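PDB 4G3A: CLIP-associating protein from Drosophila melanogaster, which tracks microtubule plus ends and stabilises dynamic microtubules during mitotic spindle formation and kinetochore attachment, this chain being its N-terminal TOG domain. Local coordinates for residues A[118-130]-A[155-169]. Residues are numbered along the deposited sequence; the frame is centred on the assembly and turned at random.
Sequences MEHRVLPPQALID and ALHEYGTQQLSVRVY
Asp130 OD1 takes two donors: Tyr169 OH at 2.5 Å, on its anti side, and Gln126 NE2, one turn earlier in the helix, at 3.1 Å on the syn side; relative to the glutamine, OD1 lies almost in the amide plane. A carboxylate suits this place: its oxygen has syn and anti sides for two donors, and its likely negative charge would strengthen both bonds, holding phenol and amide in a fixed relation. The same amide also reaches across to Ser165, through both of its polar atoms. With CG opposite the backbone N (chi1 -170°) and a bend at chi2 (84°), it comes to lie alongside the backbone of Ser165; OE1 receives Ser165 N on an in-plane lone pair at 2.9 Å, nearly straight at 172°, while NE2 makes a weak bond to Ser165 O. An amide suits the place because it accepts and donates at once, and an alanine here would probably leave Ser165 N without its acceptor and Asp130 OD1 with one donor fewer. Next to this polar group, Ile129 sets CG2 3.5 Å from Tyr169 CZ and turns CG1 to Leu164 CD1, while its CD1 meets Ala155 CB, small enough for close approach. At the other end of the contact Pro125, in the first turn of helix 125-136, places CG over the centre of the Tyr159 ring, 4.0 Å from the centroid, a CH-pi contact; selenomethionine Met118 lies obliquely to the same ring, its SE 5.3 Å from the centroid. A water joins Gln126 N, at the helix start where no preceding turn supplies an acceptor, to Gln163 O. Ile129 also packs on Phe148 and Ile152, joining helices 125-136 and 142-159 as in a HEAT-repeat solenoid; apolar contacts supply burial, and the directional bonds to Ser165 probably fix the following loop.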
HETATM    1  N   MSE A 118      -3.943  -1.693  -7.907  1.00 32.29           N
HETATM    2  CA  MSE A 118      -3.326  -1.312  -9.166  1.00 30.94           C
HETATM    3  C   MSE A 118      -3.372  -2.466 -10.162  1.00 31.68           C
HETATM    4  O   MSE A 118      -3.736  -2.280 -11.315  1.00 36.06           O
HETATM    5  CB  MSE A 118      -1.882  -0.854  -8.928  1.00 26.35           C
HETATM    6  CG  MSE A 118      -1.795   0.417  -8.105  1.00 28.41           C
HETATM    7 SE   MSE A 118       0.074   1.040  -7.930  1.00 33.37          SE
HETATM    8  CE  MSE A 118       0.639  -0.239  -6.583  1.00 26.95           C
ATOM      9  N   GLU A 119      -3.014  -3.664  -9.719  1.00 30.82           N
ATOM     10  CA  GLU A 119      -2.986  -4.795 -10.639  1.00 33.11           C
ATOM     11  C   GLU A 119      -4.376  -5.049 -11.229  1.00 33.57           C
ATOM     12  O   GLU A 119      -4.513  -5.314 -12.421  1.00 36.96           O
ATOM     13  CB  GLU A 119      -2.455  -6.063  -9.963  1.00 36.05           C
ATOM     14  CG  GLU A 119      -2.319  -7.243 -10.932  1.00 43.69           C
ATOM     15  CD  GLU A 119      -1.612  -8.456 -10.328  1.00 53.43           C
ATOM     16  OE1 GLU A 119      -1.110  -8.369  -9.187  1.00 51.93           O
ATOM     17  OE2 GLU A 119      -1.554  -9.502 -11.011  1.00 52.49           O
ATOM     18  N   HIS A 120      -5.407  -4.931 -10.401  1.00 31.74           N
ATOM     19  CA  HIS A 120      -6.765  -5.193 -10.872  1.00 38.92           C
ATOM     20  C   HIS A 120      -7.494  -3.941 -11.343  1.00 35.60           C
ATOM     21  O   HIS A 120      -8.714  -3.937 -11.498  1.00 38.86           O
ATOM     22  CB  HIS A 120      -7.549  -5.981  -9.820  1.00 39.08           C
ATOM     23  CG  HIS A 120      -6.871  -7.258  -9.447  1.00 40.18           C
ATOM     24  ND1 HIS A 120      -7.070  -8.432 -10.142  1.00 44.99           N
ATOM     25  CD2 HIS A 120      -5.942  -7.528  -8.504  1.00 36.66           C
ATOM     26  CE1 HIS A 120      -6.309  -9.378  -9.623  1.00 48.28           C
ATOM     27  NE2 HIS A 120      -5.609  -8.857  -8.634  1.00 43.35           N
ATOM     28  N   ARG A 121      -6.726  -2.882 -11.578  1.00 34.24           N
ATOM     29  CA  ARG A 121      -7.231  -1.699 -12.260  1.00 39.93           C
ATOM     30  C   ARG A 121      -8.390  -1.010 -11.547  1.00 33.07           C
ATOM     31  O   ARG A 121      -9.306  -0.491 -12.189  1.00 37.07           O
ATOM     32  CB  ARG A 121      -7.620  -2.030 -13.707  1.00 45.18           C
ATOM     33  CG  ARG A 121      -6.514  -2.665 -14.521  1.00 59.32           C
ATOM     34  CD  ARG A 121      -6.908  -2.763 -15.985  1.00 74.95           C
ATOM     35  NE  ARG A 121      -5.823  -3.291 -16.807  1.00 89.40           N
ATOM     36  CZ  ARG A 121      -4.860  -2.546 -17.339  1.00 97.00           C
ATOM     37  NH1 ARG A 121      -4.845  -1.235 -17.137  1.00 97.37           N
ATOM     38  NH2 ARG A 121      -3.912  -3.111 -18.073  1.00 99.07           N
ATOM     39  N   VAL A 122      -8.337  -0.980 -10.221  1.00 32.17           N
ATOM     40  CA  VAL A 122      -9.279  -0.160  -9.474  1.00 31.93           C
ATOM     41  C   VAL A 122      -9.048   1.294  -9.854  1.00 36.65           C
ATOM     42  O   VAL A 122      -9.994   2.041 -10.098  1.00 37.69           O
ATOM     43  CB  VAL A 122      -9.112  -0.335  -7.964  1.00 29.92           C
ATOM     44  CG1 VAL A 122     -10.043   0.597  -7.223  1.00 28.80           C
ATOM     45  CG2 VAL A 122      -9.381  -1.767  -7.579  1.00 29.31           C
ATOM     46  N   LEU A 123      -7.774   1.682  -9.897  1.00 29.24           N
ATOM     47  CA  LEU A 123      -7.348   2.988 -10.390  1.00 32.72           C
ATOM     48  C   LEU A 123      -5.925   2.872 -10.938  1.00 35.86           C
ATOM     49  O   LEU A 123      -5.195   1.944 -10.583  1.00 34.34           O
ATOM     50  CB  LEU A 123      -7.387   4.059  -9.289  1.00 35.75           C
ATOM     51  CG  LEU A 123      -7.013   3.781  -7.825  1.00 47.15           C
ATOM     52  CD1 LEU A 123      -5.952   2.714  -7.649  1.00 53.07           C
ATOM     53  CD2 LEU A 123      -6.615   5.082  -7.136  1.00 32.09           C
ATOM     54  N   PRO A 124      -5.532   3.812 -11.804  1.00 37.02           N
ATOM     55  CA  PRO A 124      -4.197   3.776 -12.406  1.00 38.84           C
ATOM     56  C   PRO A 124      -3.100   3.899 -11.355  1.00 32.17           C
ATOM     57  O   PRO A 124      -3.318   4.522 -10.310  1.00 29.36           O
ATOM     58  CB  PRO A 124      -4.193   5.005 -13.324  1.00 40.18           C
ATOM     59  CG  PRO A 124      -5.631   5.323 -13.563  1.00 45.92           C
ATOM     60  CD  PRO A 124      -6.326   4.953 -12.291  1.00 43.31           C
ATOM     61  N   PRO A 125      -1.927   3.304 -11.627  1.00 33.13           N
ATOM     62  CA  PRO A 125      -0.822   3.386 -10.661  1.00 30.98           C
ATOM     63  C   PRO A 125      -0.476   4.823 -10.277  1.00 26.62           C
ATOM     64  O   PRO A 125      -0.242   5.090  -9.093  1.00 26.97           O
ATOM     65  CB  PRO A 125       0.342   2.710 -11.393  1.00 33.58           C
ATOM     66  CG  PRO A 125      -0.335   1.720 -12.324  1.00 33.97           C
ATOM     67  CD  PRO A 125      -1.611   2.420 -12.768  1.00 33.17           C
ATOM     68  N   GLN A 126      -0.459   5.741 -11.235  1.00 27.29           N
ATOM     69  CA  GLN A 126      -0.114   7.118 -10.890  1.00 26.31           C
ATOM     70  C   GLN A 126      -1.126   7.702  -9.912  1.00 28.46           C
ATOM     71  O   GLN A 126      -0.750   8.395  -8.967  1.00 27.72           O
ATOM     72  CB  GLN A 126      -0.005   8.012 -12.127  1.00 30.94           C
ATOM     73  CG  GLN A 126       0.579   9.364 -11.814  1.00 33.91           C
ATOM     74  CD  GLN A 126       2.102   9.341 -11.795  1.00 38.77           C
ATOM     75  OE1 GLN A 126       2.731   8.923 -12.760  1.00 38.74           O
ATOM     76  NE2 GLN A 126       2.695   9.799 -10.699  1.00 33.05           N
ATOM     77  N   ALA A 127      -2.407   7.416 -10.142  1.00 28.17           N
ATOM     78  CA  ALA A 127      -3.471   7.907  -9.267  1.00 28.56           C
ATOM     79  C   ALA A 127      -3.302   7.434  -7.824  1.00 32.66           C
ATOM     80  O   ALA A 127      -3.406   8.227  -6.882  1.00 32.36           O
ATOM     81  CB  ALA A 127      -4.851   7.494  -9.806  1.00 37.89           C
ATOM     82  N   LEU A 128      -3.053   6.140  -7.645  1.00 28.78           N
ATOM     83  CA  LEU A 128      -2.871   5.593  -6.302  1.00 20.95           C
ATOM     84  C   LEU A 128      -1.623   6.120  -5.606  1.00 25.02           C
ATOM     85  O   LEU A 128      -1.665   6.489  -4.436  1.00 23.87           O
ATOM     86  CB  LEU A 128      -2.807   4.070  -6.314  1.00 25.81           C
ATOM     87  CG  LEU A 128      -2.682   3.487  -4.895  1.00 29.46           C
ATOM     88  CD1 LEU A 128      -3.835   3.960  -4.001  1.00 25.80           C
ATOM     89  CD2 LEU A 128      -2.609   1.958  -4.896  1.00 27.35           C
ATOM     90  N   ILE A 129      -0.495   6.124  -6.302  1.00 25.75           N
ATOM     91  CA  ILE A 129       0.728   6.576  -5.637  1.00 28.02           C
ATOM     92  C   ILE A 129       0.602   8.054  -5.228  1.00 22.16           C
ATOM     93  O   ILE A 129       0.972   8.429  -4.112  1.00 23.21           O
ATOM     94  CB  ILE A 129       1.999   6.323  -6.488  1.00 27.62           C
ATOM     95  CG1 ILE A 129       2.130   4.840  -6.838  1.00 24.83           C
ATOM     96  CG2 ILE A 129       3.242   6.827  -5.758  1.00 24.41           C
ATOM     97  CD1 ILE A 129       2.147   3.911  -5.643  1.00 25.77           C
ATOM     98  N   ASP A 130       0.071   8.885  -6.127  1.00 21.88           N
ATOM     99  CA  ASP A 130      -0.153  10.302  -5.815  1.00 26.52           C
ATOM    100  C   ASP A 130      -1.055  10.455  -4.592  1.00 30.44           C
ATOM    101  O   ASP A 130      -0.797  11.263  -3.707  1.00 28.38           O
ATOM    102  CB  ASP A 130      -0.803  11.043  -6.990  1.00 27.87           C
ATOM    103  CG  ASP A 130       0.145  11.279  -8.158  1.00 33.25           C
ATOM    104  OD1 ASP A 130       1.272  10.744  -8.166  1.00 30.19           O
ATOM    105  OD2 ASP A 130      -0.262  12.008  -9.087  1.00 38.48           O
ATOM    106  N   ALA A 155       5.867  -0.347  -7.127  1.00 21.99           N
ATOM    107  CA  ALA A 155       5.059   0.117  -8.250  1.00 24.01           C
ATOM    108  C   ALA A 155       5.904   0.427  -9.499  1.00 28.53           C
ATOM    109  O   ALA A 155       5.514   0.113 -10.631  1.00 25.05           O
ATOM    110  CB  ALA A 155       4.264   1.336  -7.846  1.00 23.52           C
ATOM    111  N   LEU A 156       7.056   1.048  -9.287  1.00 29.30           N
ATOM    112  CA  LEU A 156       7.987   1.320 -10.377  1.00 24.35           C
ATOM    113  C   LEU A 156       8.515   0.019 -10.964  1.00 24.44           C
ATOM    114  O   LEU A 156       8.541  -0.173 -12.179  1.00 27.95           O
ATOM    115  CB  LEU A 156       9.155   2.176  -9.854  1.00 33.45           C
ATOM    116  CG  LEU A 156      10.036   2.919 -10.861  1.00 41.04           C
ATOM    117  CD1 LEU A 156       9.213   3.914 -11.664  1.00 39.16           C
ATOM    118  CD2 LEU A 156      11.204   3.622 -10.142  1.00 29.62           C
ATOM    119  N   HIS A 157       8.948  -0.883 -10.095  1.00 22.84           N
ATOM    120  CA  HIS A 157       9.474  -2.146 -10.566  1.00 27.17           C
ATOM    121  C   HIS A 157       8.406  -2.917 -11.345  1.00 34.45           C
ATOM    122  O   HIS A 157       8.711  -3.558 -12.337  1.00 32.31           O
ATOM    123  CB  HIS A 157      10.043  -2.974  -9.412  1.00 38.34           C
ATOM    124  CG  HIS A 157      11.366  -2.456  -8.901  1.00 51.14           C
ATOM    125  ND1 HIS A 157      12.158  -1.613  -9.626  1.00 54.76           N
ATOM    126  CD2 HIS A 157      12.012  -2.695  -7.729  1.00 51.81           C
ATOM    127  CE1 HIS A 157      13.257  -1.327  -8.922  1.00 51.35           C
ATOM    128  NE2 HIS A 157      13.188  -1.974  -7.783  1.00 49.90           N
ATOM    129  N   GLU A 158       7.148  -2.822 -10.919  1.00 31.39           N
ATOM    130  CA  GLU A 158       6.084  -3.615 -11.541  1.00 28.39           C
ATOM    131  C   GLU A 158       5.540  -2.978 -12.814  1.00 24.93           C
ATOM    132  O   GLU A 158       5.207  -3.687 -13.779  1.00 31.95           O
ATOM    133  CB  GLU A 158       4.946  -3.886 -10.549  1.00 36.51           C
ATOM    134  CG  GLU A 158       5.220  -5.052  -9.610  1.00 52.89           C
ATOM    135  CD  GLU A 158       4.320  -5.052  -8.386  1.00 62.29           C
ATOM    136  OE1 GLU A 158       3.078  -5.018  -8.545  1.00 68.22           O
ATOM    137  OE2 GLU A 158       4.862  -5.085  -7.260  1.00 60.68           O
ATOM    138  N   TYR A 159       5.481  -1.651 -12.839  1.00 23.89           N
ATOM    139  CA  TYR A 159       4.862  -0.954 -13.968  1.00 27.76           C
ATOM    140  C   TYR A 159       5.799  -0.152 -14.874  1.00 29.53           C
ATOM    141  O   TYR A 159       5.459   0.123 -16.022  1.00 28.29           O
ATOM    142  CB  TYR A 159       3.717  -0.075 -13.475  1.00 30.90           C
ATOM    143  CG  TYR A 159       2.645  -0.910 -12.812  1.00 26.72           C
ATOM    144  CD1 TYR A 159       1.794  -1.701 -13.572  1.00 27.45           C
ATOM    145  CD2 TYR A 159       2.506  -0.926 -11.439  1.00 26.86           C
ATOM    146  CE1 TYR A 159       0.824  -2.484 -12.980  1.00 29.09           C
ATOM    147  CE2 TYR A 159       1.535  -1.704 -10.834  1.00 30.15           C
ATOM    148  CZ  TYR A 159       0.701  -2.488 -11.614  1.00 30.95           C
ATOM    149  OH  TYR A 159      -0.269  -3.260 -11.018  1.00 33.71           O
ATOM    150  N   GLY A 160       6.958   0.238 -14.358  1.00 26.36           N
ATOM    151  CA  GLY A 160       7.912   1.001 -15.149  1.00 26.78           C
ATOM    152  C   GLY A 160       7.462   2.418 -15.446  1.00 35.90           C
ATOM    153  O   GLY A 160       6.377   2.826 -15.039  1.00 34.83           O
ATOM    154  N   THR A 161       8.301   3.170 -16.165  1.00 36.86           N
ATOM    155  CA  THR A 161       8.066   4.597 -16.403  1.00 36.17           C
ATOM    156  C   THR A 161       6.914   4.889 -17.372  1.00 41.70           C
ATOM    157  O   THR A 161       6.499   6.037 -17.530  1.00 47.63           O
ATOM    158  CB  THR A 161       9.361   5.296 -16.894  1.00 47.51           C
ATOM    159  OG1 THR A 161       9.704   4.809 -18.199  1.00 47.68           O
ATOM    160  CG2 THR A 161      10.505   5.014 -15.945  1.00 36.99           C
ATOM    161  N   GLN A 162       6.395   3.841 -18.002  1.00 43.39           N
ATOM    162  CA  GLN A 162       5.247   3.935 -18.900  1.00 52.73           C
ATOM    163  C   GLN A 162       3.976   4.360 -18.156  1.00 47.85           C
ATOM    164  O   GLN A 162       3.112   5.045 -18.708  1.00 48.73           O
ATOM    165  CB  GLN A 162       5.022   2.565 -19.557  1.00 64.90           C
ATOM    166  CG  GLN A 162       4.182   2.552 -20.819  1.00 66.39           C
ATOM    167  CD  GLN A 162       3.824   1.132 -21.268  1.00 62.44           C
ATOM    168  OE1 GLN A 162       4.305   0.138 -20.708  1.00 50.91           O
ATOM    169  NE2 GLN A 162       2.976   1.037 -22.284  1.00 57.17           N
ATOM    170  N   GLN A 163       3.846   3.934 -16.905  1.00 37.90           N
ATOM    171  CA  GLN A 163       2.653   4.244 -16.136  1.00 40.85           C
ATOM    172  C   GLN A 163       2.957   5.043 -14.881  1.00 38.65           C
ATOM    173  O   GLN A 163       2.041   5.537 -14.220  1.00 41.99           O
ATOM    174  CB  GLN A 163       1.908   2.967 -15.745  1.00 49.63           C
ATOM    175  CG  GLN A 163       1.071   2.359 -16.854  1.00 50.88           C
ATOM    176  CD  GLN A 163       0.160   1.259 -16.334  1.00 57.15           C
ATOM    177  OE1 GLN A 163       0.550   0.091 -16.283  1.00 65.45           O
ATOM    178  NE2 GLN A 163      -1.050   1.632 -15.928  1.00 45.83           N
ATOM    179  N   LEU A 164       4.231   5.148 -14.527  1.00 31.62           N
ATOM    180  CA  LEU A 164       4.587   5.879 -13.327  1.00 26.86           C
ATOM    181  C   LEU A 164       5.708   6.863 -13.610  1.00 37.84           C
ATOM    182  O   LEU A 164       6.829   6.463 -13.917  1.00 34.33           O
ATOM    183  CB  LEU A 164       4.990   4.929 -12.201  1.00 33.70           C
ATOM    184  CG  LEU A 164       4.739   5.508 -10.806  1.00 46.26           C
ATOM    185  CD1 LEU A 164       3.238   5.576 -10.543  1.00 49.82           C
ATOM    186  CD2 LEU A 164       5.444   4.701  -9.724  1.00 42.65           C
ATOM    187  N   SER A 165       5.384   8.147 -13.507  1.00 32.35           N
ATOM    188  CA  SER A 165       6.367   9.207 -13.649  1.00 35.06           C
ATOM    189  C   SER A 165       6.774   9.684 -12.267  1.00 38.89           C
ATOM    190  O   SER A 165       5.941  10.215 -11.521  1.00 39.40           O
ATOM    191  CB  SER A 165       5.766  10.369 -14.437  1.00 40.36           C
ATOM    192  OG  SER A 165       6.578  11.528 -14.325  1.00 52.80           O
ATOM    193  N   VAL A 166       8.042   9.488 -11.918  1.00 34.91           N
ATOM    194  CA  VAL A 166       8.512   9.798 -10.574  1.00 35.87           C
ATOM    195  C   VAL A 166       9.262  11.124 -10.491  1.00 38.44           C
ATOM    196  O   VAL A 166       9.770  11.478  -9.432  1.00 40.21           O
ATOM    197  CB  VAL A 166       9.410   8.683 -10.013  1.00 41.85           C
ATOM    198  CG1 VAL A 166       8.579   7.454  -9.680  1.00 42.68           C
ATOM    199  CG2 VAL A 166      10.511   8.343 -11.001  1.00 39.41           C
ATOM    200  N   ARG A 167       9.330  11.858 -11.595  1.00 36.32           N
ATOM    201  CA  ARG A 167      10.062  13.125 -11.591  1.00 44.53           C
ATOM    202  C   ARG A 167       9.594  14.037 -10.449  1.00 38.33           C
ATOM    203  O   ARG A 167      10.408  14.584  -9.708  1.00 31.38           O
ATOM    204  CB  ARG A 167       9.923  13.852 -12.928  1.00 48.23           C
ATOM    205  CG  ARG A 167      10.042  15.364 -12.796  1.00 61.83           C
ATOM    206  CD  ARG A 167      10.101  16.060 -14.142  1.00 75.39           C
ATOM    207  NE  ARG A 167      11.452  16.057 -14.702  1.00 84.41           N
ATOM    208  CZ  ARG A 167      12.417  16.890 -14.326  1.00 90.91           C
ATOM    209  NH1 ARG A 167      12.186  17.791 -13.379  1.00 97.59           N
ATOM    210  NH2 ARG A 167      13.615  16.822 -14.890  1.00 88.51           N
ATOM    211  N   VAL A 168       8.275  14.185 -10.312  1.00 36.70           N
ATOM    212  CA  VAL A 168       7.695  15.059  -9.295  1.00 38.04           C
ATOM    213  C   VAL A 168       7.887  14.487  -7.883  1.00 31.47           C
ATOM    214  O   VAL A 168       7.755  15.202  -6.891  1.00 32.47           O
ATOM    215  CB  VAL A 168       6.199  15.338  -9.588  1.00 45.41           C
ATOM    216  CG1 VAL A 168       5.329  14.195  -9.103  1.00 35.76           C
ATOM    217  CG2 VAL A 168       5.768  16.659  -8.982  1.00 47.33           C
ATOM    218  N   TYR A 169       8.240  13.210  -7.800  1.00 24.77           N
ATOM    219  CA  TYR A 169       8.561  12.579  -6.513  1.00 26.78           C
ATOM    220  C   TYR A 169       9.975  12.819  -5.970  1.00 29.20           C
ATOM    221  O   TYR A 169      10.243  12.608  -4.775  1.00 27.28           O
ATOM    222  CB  TYR A 169       8.321  11.087  -6.607  1.00 30.03           C
ATOM    223  CG  TYR A 169       6.866  10.754  -6.553  1.00 34.88           C
ATOM    224  CD1 TYR A 169       6.265  10.427  -5.356  1.00 35.76           C
ATOM    225  CD2 TYR A 169       6.083  10.786  -7.695  1.00 45.49           C
ATOM    226  CE1 TYR A 169       4.934  10.127  -5.296  1.00 33.18           C
ATOM    227  CE2 TYR A 169       4.741  10.482  -7.646  1.00 39.98           C
ATOM    228  CZ  TYR A 169       4.171  10.159  -6.443  1.00 40.10           C
ATOM    229  OH  TYR A 169       2.825   9.857  -6.373  1.00 50.52           O
TER
HETATM  230  O   HOH W   1      -0.701   5.526 -14.187  1.00 34.80           O